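PDB 3ZGY: R-imine reductase from Streptomyces kanamyceticus, which catalyses the NADPH-dependent reduction of an imine substrate with R selectivity. Local coordinates for residues V81-D85 against Y86-H90; D94-G98 against T99-G103; G292-G295 against Y296-I300. One frame throughout, in Å; residues are numbered along the deposited sequence.

How the contacts relate
All three contacts are local, each at a turn or the start of a helix, and they follow one another along the chain. Contacts 1 and 2 belong to the N-terminal nucleotide-binding domain, with centres 16 Å apart. Contact 1 covers the end of strand 78-81 and the first turns of helix 86-93; contact 2 lies in the loop from that helix to the neighbouring parallel strand 105-108. Both thus belong to one beta-alpha-beta crossover, and His90 O packs against Pro95 CD at 3.7 Å. Contact 3 lies across the chain's centre, about 40 Å from contact 1 and 51 Å from contact 2 between centres. The first two shape the cofactor domain; the third, in the C-terminal helical region, lies at the subunit interface.

Contact 1: V81-D85 against Y86-H90; sequences VCVSD and YDAVH
Asp85 OD1 accepts the backbone N-H of Ala88 at 3.0 Å with an N-H...O angle of 157°, the donor arriving almost in line with the carboxylate C-O bond. This identifies Asp85 as the N-cap of helix 86-93. Its CG sits between the backbone N and the carbonyl carbon (chi1 57°), a torsion that folds the carboxylate over the first turn. The backbone contributes too: Val89 N donates to Asp85 O at 3.1 Å. With an alanine here, the Ala88 N-H would probably lose its carboxylate acceptor and the first turn would be left less firmly pinned. The second carboxylate oxygen, Asp85 OD2, lies 4.3 Å from Asp87 OD2, a like-charge approach that the nearby helix N-terminus probably eases.

Next to the cap the contact is apolar. Val83 CG2 meets Val89 CG2 at 3.6 Å and Ala88 CB at 3.7 Å, the two valine side chains crossing at about a right angle. The CB of Tyr86 touches Asp85, and its OH is hydrogen-bonded to Asp133. Val83 and Ser84 contact NADP(+) in a cofactor-bound structure of this protein; none is bound here, but this capped strand-to-helix turn is a cofactor-binding loop of the Rossmann fold.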
loop_
_atom_site.group_PDB
_atom_site.type_symbol
_atom_site.label_atom_id
_atom_site.label_comp_id
_atom_site.label_asym_id
_atom_site.label_seq_id
_atom_site.Cartn_x
_atom_site.Cartn_y
_atom_site.Cartn_z
ATOM N N VAL D 81 4.230 -22.061 -20.136
ATOM C CA VAL D 81 4.884 -21.026 -20.896
ATOM C C VAL D 81 5.156 -19.834 -20.030
ATOM O O VAL D 81 4.231 -19.293 -19.376
ATOM C CB VAL D 81 3.971 -20.561 -22.041
ATOM C CG1 VAL D 81 4.625 -19.444 -22.836
ATOM C CG2 VAL D 81 3.684 -21.741 -22.974
ATOM N N CYS D 82 6.403 -19.399 -20.026
ATOM C CA CYS D 82 6.769 -18.185 -19.306
ATOM C C CYS D 82 7.778 -17.373 -20.069
ATOM O O CYS D 82 8.951 -17.758 -20.151
ATOM C CB CYS D 82 7.317 -18.541 -17.963
ATOM S SG CYS D 82 7.222 -17.064 -16.926
ATOM N N VAL D 83 7.328 -16.297 -20.694
ATOM C CA VAL D 83 8.179 -15.509 -21.599
ATOM C C VAL D 83 7.905 -14.052 -21.339
ATOM O O VAL D 83 7.113 -13.703 -20.431
ATOM C CB VAL D 83 7.937 -15.823 -23.070
ATOM C CG1 VAL D 83 8.307 -17.267 -23.380
ATOM C CG2 VAL D 83 6.481 -15.560 -23.469
ATOM N N SER D 84 8.533 -13.170 -22.093
ATOM C CA SER D 84 8.522 -11.756 -21.680
ATOM C C SER D 84 7.141 -11.149 -21.782
ATOM O O SER D 84 6.747 -10.390 -20.890
ATOM C CB SER D 84 9.573 -10.952 -22.439
ATOM O OG SER D 84 9.321 -11.056 -23.814
ATOM N N ASP D 85 6.370 -11.497 -22.820
ATOM C CA ASP D 85 5.009 -10.915 -22.983
ATOM C C ASP D 85 4.185 -11.684 -24.020
ATOM O O ASP D 85 4.695 -12.640 -24.608
ATOM C CB ASP D 85 5.112 -9.452 -23.391
ATOM C CG ASP D 85 5.938 -9.263 -24.684
ATOM O OD1 ASP D 85 6.034 -10.163 -25.546
ATOM O OD2 ASP D 85 6.510 -8.191 -24.852
ATOM N N TYR D 86 2.910 -11.282 -24.236
ATOM C CA TYR D 86 1.971 -12.072 -25.078
ATOM C C TYR D 86 2.404 -12.020 -26.555
ATOM O O TYR D 86 2.186 -12.963 -27.294
ATOM C CB TYR D 86 0.481 -11.703 -24.825
ATOM C CG TYR D 86 -0.086 -12.427 -23.592
ATOM C CD1 TYR D 86 0.406 -12.176 -22.321
ATOM C CD2 TYR D 86 -1.090 -13.376 -23.691
ATOM C CE1 TYR D 86 -0.086 -12.817 -21.207
ATOM C CE2 TYR D 86 -1.606 -14.005 -22.569
ATOM C CZ TYR D 86 -1.082 -13.749 -21.317
ATOM O OH TYR D 86 -1.523 -14.413 -20.146
ATOM N N ASP D 87 3.128 -10.984 -26.946
ATOM C CA ASP D 87 3.718 -10.951 -28.302
ATOM C C ASP D 87 4.652 -12.094 -28.509
ATOM O O ASP D 87 4.632 -12.715 -29.566
ATOM C CB ASP D 87 4.474 -9.637 -28.578
ATOM C CG ASP D 87 3.556 -8.406 -28.544
ATOM O OD1 ASP D 87 2.329 -8.541 -28.764
ATOM O OD2 ASP D 87 4.067 -7.298 -28.328
ATOM N N ALA D 88 5.487 -12.382 -27.513
ATOM C CA ALA D 88 6.380 -13.567 -27.609
ATOM C C ALA D 88 5.563 -14.838 -27.618
ATOM O O ALA D 88 5.905 -15.791 -28.346
ATOM C CB ALA D 88 7.392 -13.600 -26.469
ATOM N N VAL D 89 4.482 -14.861 -26.821
ATOM C CA VAL D 89 3.654 -16.062 -26.795
ATOM C C VAL D 89 3.146 -16.282 -28.192
ATOM O O VAL D 89 3.166 -17.407 -28.705
ATOM C CB VAL D 89 2.488 -15.962 -25.797
ATOM C CG1 VAL D 89 1.571 -17.157 -25.925
ATOM C CG2 VAL D 89 2.992 -15.884 -24.360
ATOM N N HIS D 90 2.611 -15.211 -28.777
ATOM C CA HIS D 90 2.127 -15.226 -30.177
ATOM C C HIS D 90 3.187 -15.803 -31.090
ATOM O O HIS D 90 2.917 -16.688 -31.893
ATOM C CB HIS D 90 1.805 -13.804 -30.668
ATOM C CG HIS D 90 0.418 -13.366 -30.384
ATOM N ND1 HIS D 90 -0.669 -13.933 -30.988
ATOM C CD2 HIS D 90 -0.063 -12.445 -29.523
ATOM C CE1 HIS D 90 -1.767 -13.396 -30.489
ATOM N NE2 HIS D 90 -1.426 -12.491 -29.601
#

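Contact 2: D94-G98 against T99-G103; sequences DPLDG and TALQG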
loop_
_atom_site.group_PDB
_atom_site.type_symbol
_atom_site.label_atom_id
_atom_site.label_comp_id
_atom_site.label_asym_id
_atom_site.label_seq_id
_atom_site.Cartn_x
_atom_site.Cartn_y
_atom_site.Cartn_z
ATOM N N ASP D 94 1.786 -19.426 -32.287
ATOM C CA ASP D 94 0.910 -19.312 -33.445
ATOM C C ASP D 94 1.395 -20.185 -34.600
ATOM O O ASP D 94 0.596 -20.843 -35.245
ATOM C CB ASP D 94 0.698 -17.840 -33.858
ATOM C CG ASP D 94 -0.174 -17.031 -32.851
ATOM O OD1 ASP D 94 -0.815 -17.635 -31.985
ATOM O OD2 ASP D 94 -0.262 -15.780 -32.950
ATOM N N PRO D 95 2.706 -20.234 -34.860
ATOM C CA PRO D 95 3.140 -21.027 -36.008
ATOM C C PRO D 95 2.956 -22.514 -35.876
ATOM O O PRO D 95 3.272 -23.209 -36.806
ATOM C CB PRO D 95 4.629 -20.730 -36.095
ATOM C CG PRO D 95 4.801 -19.410 -35.444
ATOM C CD PRO D 95 3.791 -19.390 -34.341
ATOM N N LEU D 96 2.483 -23.025 -34.745
ATOM C CA LEU D 96 2.389 -24.478 -34.561
ATOM C C LEU D 96 1.302 -25.084 -35.431
ATOM O O LEU D 96 0.278 -24.456 -35.620
ATOM C CB LEU D 96 2.083 -24.811 -33.099
ATOM C CG LEU D 96 3.148 -24.518 -32.051
ATOM C CD1 LEU D 96 2.607 -24.899 -30.693
ATOM C CD2 LEU D 96 4.438 -25.271 -32.324
ATOM N N ASP D 97 1.532 -26.301 -35.940
ATOM C CA ASP D 97 0.455 -27.116 -36.546
ATOM C C ASP D 97 -0.781 -27.122 -35.684
ATOM O O ASP D 97 -0.686 -27.124 -34.446
ATOM C CB ASP D 97 0.814 -28.617 -36.702
ATOM C CG ASP D 97 1.790 -28.873 -37.816
ATOM O OD1 ASP D 97 2.077 -27.922 -38.581
ATOM O OD2 ASP D 97 2.271 -30.029 -37.940
ATOM N N GLY D 98 -1.931 -27.238 -36.353
ATOM C CA GLY D 98 -3.229 -27.218 -35.676
ATOM C C GLY D 98 -3.455 -28.437 -34.834
ATOM O O GLY D 98 -4.263 -28.407 -33.913
ATOM N N THR D 99 -2.715 -29.503 -35.123
ATOM C CA THR D 99 -2.801 -30.735 -34.316
ATOM C C THR D 99 -1.929 -30.676 -33.025
ATOM O O THR D 99 -2.262 -31.311 -32.036
ATOM C CB THR D 99 -2.453 -31.994 -35.139
ATOM O OG1 THR D 99 -1.060 -31.986 -35.484
ATOM C CG2 THR D 99 -3.307 -32.057 -36.416
ATOM N N ALA D 100 -0.847 -29.901 -33.039
ATOM C CA ALA D 100 0.180 -29.923 -31.967
ATOM C C ALA D 100 -0.293 -29.812 -30.497
ATOM O O ALA D 100 0.264 -30.459 -29.614
ATOM C CB ALA D 100 1.198 -28.833 -32.235
ATOM N N LEU D 101 -1.335 -29.048 -30.247
ATOM C CA LEU D 101 -1.816 -28.853 -28.912
ATOM C C LEU D 101 -3.028 -29.692 -28.550
ATOM O O LEU D 101 -3.452 -29.671 -27.398
ATOM C CB LEU D 101 -2.120 -27.370 -28.684
ATOM C CG LEU D 101 -0.924 -26.413 -28.708
ATOM C CD1 LEU D 101 -1.420 -24.980 -28.641
ATOM C CD2 LEU D 101 0.011 -26.666 -27.552
ATOM N N GLN D 102 -3.589 -30.433 -29.512
ATOM C CA GLN D 102 -4.786 -31.243 -29.253
ATOM C C GLN D 102 -4.596 -32.139 -28.044
ATOM O O GLN D 102 -3.636 -32.914 -27.948
ATOM C CB GLN D 102 -5.160 -32.110 -30.437
ATOM C CG GLN D 102 -5.356 -31.318 -31.702
ATOM C CD GLN D 102 -6.434 -31.895 -32.587
ATOM O OE1 GLN D 102 -6.149 -32.662 -33.505
ATOM N NE2 GLN D 102 -7.683 -31.527 -32.318
ATOM N N GLY D 103 -5.526 -32.002 -27.106
ATOM C CA GLY D 103 -5.541 -32.823 -25.921
ATOM C C GLY D 103 -4.433 -32.484 -24.940
ATOM O O GLY D 103 -4.086 -33.297 -24.120
HETATM O O HOH W 1 -3.287 -27.649 -31.794
#
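Leu96 overlaps two residues of the following turn: its CB approaches Ala100 CB at 4.2 Å, while the methyl CD1 reaches the branch carbon CG of Leu101 at 4.3 Å. The extended end of Leu96 (chi2 179°) carries CD1 past Ala100 to the second leucine. Both leucines also touch Val73 of helix 69-75, and Leu101 in addition touches Trp123 of helix 114-126, so the apolar side of the loop is set against two helices.

The backbone supplies the polar link. Ala100 N donates to Asp97 O at 3.1 Å, but the N-H...O angle is 145° and the donor stands 63° out of the carbonyl plane, evidence of a bent bond closing a tight turn. A type I beta turn from Thr99 to Gln102 overlaps it, sharing Thr99 and Ala100, so two overlapping turns make up part of the connection between helix 86-93 and strand 105-108 of the Rossmann-type domain. Water 1 bridges the next pair of backbone groups, donating to Gly98 O at 2.5 Å and accepting from Leu101 N at 2.9 Å. At the rim, without any bond, Thr99 OG1 stands 4.0 Å from Asp97 CB, and Gln102 lays its CG against Gly98 O at 3.8 Å.

Contact 3: G292-G295 against Y296-I300; sequences GGSG and YPALI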
loop_
_atom_site.group_PDB
_atom_site.type_symbol
_atom_site.label_atom_id
_atom_site.label_comp_id
_atom_site.label_asym_id
_atom_site.label_seq_id
_atom_site.Cartn_x
_atom_site.Cartn_y
_atom_site.Cartn_z
ATOM N N GLY D 292 -20.184 13.721 0.299
ATOM C CA GLY D 292 -19.473 14.319 1.430
ATOM C C GLY D 292 -19.785 13.673 2.766
ATOM O O GLY D 292 -18.907 13.568 3.639
ATOM N N GLY D 293 -21.029 13.232 2.944
ATOM C CA GLY D 293 -21.439 12.663 4.215
ATOM C C GLY D 293 -21.123 11.209 4.371
ATOM O O GLY D 293 -21.271 10.670 5.465
ATOM N N SER D 294 -20.667 10.563 3.299
ATOM C CA SER D 294 -20.411 9.121 3.364
ATOM C C SER D 294 -18.994 8.782 3.831
ATOM O O SER D 294 -18.081 9.620 3.803
ATOM C CB SER D 294 -20.626 8.477 2.002
ATOM O OG SER D 294 -21.701 9.067 1.310
ATOM N N GLY D 295 -18.814 7.531 4.234
ATOM C CA GLY D 295 -17.475 6.985 4.499
ATOM C C GLY D 295 -16.559 6.965 3.267
ATOM O O GLY D 295 -17.026 7.091 2.128
ATOM N N TYR D 296 -15.254 6.788 3.494
ATOM C CA TYR D 296 -14.237 6.872 2.426
ATOM C C TYR D 296 -14.562 5.903 1.281
ATOM O O TYR D 296 -14.398 6.239 0.123
ATOM C CB TYR D 296 -12.806 6.644 2.981
ATOM C CG TYR D 296 -11.714 7.134 2.046
ATOM C CD1 TYR D 296 -11.189 6.311 1.063
ATOM C CD2 TYR D 296 -11.219 8.421 2.126
ATOM C CE1 TYR D 296 -10.186 6.762 0.195
ATOM C CE2 TYR D 296 -10.216 8.873 1.248
ATOM C CZ TYR D 296 -9.709 8.039 0.283
ATOM O OH TYR D 296 -8.743 8.483 -0.589
ATOM N N PRO D 297 -15.110 4.716 1.599
ATOM C CA PRO D 297 -15.363 3.757 0.522
ATOM C C PRO D 297 -16.321 4.213 -0.551
ATOM O O PRO D 297 -16.374 3.611 -1.601
ATOM C CB PRO D 297 -15.919 2.543 1.258
ATOM C CG PRO D 297 -15.300 2.626 2.610
ATOM C CD PRO D 297 -15.273 4.089 2.925
ATOM N N ALA D 298 -17.080 5.263 -0.311
ATOM C CA ALA D 298 -17.917 5.816 -1.367
ATOM C C ALA D 298 -17.102 6.325 -2.524
ATOM O O ALA D 298 -17.640 6.616 -3.584
ATOM C CB ALA D 298 -18.747 6.941 -0.820
ATOM N N LEU D 299 -15.804 6.461 -2.330
ATOM C CA LEU D 299 -14.952 6.871 -3.412
ATOM C C LEU D 299 -14.791 5.784 -4.491
ATOM O O LEU D 299 -14.227 6.059 -5.551
ATOM C CB LEU D 299 -13.579 7.279 -2.897
ATOM C CG LEU D 299 -13.277 8.767 -2.969
ATOM C CD1 LEU D 299 -14.073 9.507 -1.916
ATOM C CD2 LEU D 299 -11.807 8.988 -2.732
ATOM N N ILE D 300 -15.252 4.562 -4.226
ATOM C CA ILE D 300 -15.233 3.517 -5.254
ATOM C C ILE D 300 -15.949 4.006 -6.523
ATOM O O ILE D 300 -15.557 3.625 -7.633
ATOM C CB ILE D 300 -15.828 2.177 -4.736
ATOM C CG1 ILE D 300 -15.639 1.051 -5.741
ATOM C CG2 ILE D 300 -17.317 2.296 -4.437
ATOM C CD1 ILE D 300 -14.247 0.483 -5.762
#
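Tyr296 meets Gly295 through the base of its side chain, CB lying 3.8 Å from Gly295 C. Its CG stands anti to the backbone N (chi1 -162°), directing the ring from the loop toward the dimer partner. There the hydroxyl is hydrogen-bonded to Asn199 of the second subunit, and the ring meets that of Trp195 of the same subunit with the planes about 20° apart.

Pro297 comes next, with CD 3.2 Å from Gly295 C and 3.6 Å from Gly295 O. The proline nitrogen has no hydrogen to offer; the bond to Gly295 O comes from the next amide. Ala298 N supplies it, donating to Gly295 O at 3.0 Å with an N-H...O angle of 162°, so the bond is fairly straight. The side chain of Ala298 makes a contact of its own, its CB facing Ser294 CB at 3.7 Å. The serine hydroxyl is engaged separately, by a hydrogen bond to His291 ND1 at the end of helix 274-291.

The i-to-i+3 bond of Ala298 leads into the 3-10 segment 296-299, and the spacing recurs as Leu299 N donates to Tyr296 O at 2.8 Å and Ile300 N to Pro297 O at 3.0 Å. The three bonds form the lead-in to helix 300-304 of the C-terminal helical region. Beyond the turn, Leu299 packs on Leu202 and Ile300 on Ala205, both of the second subunit.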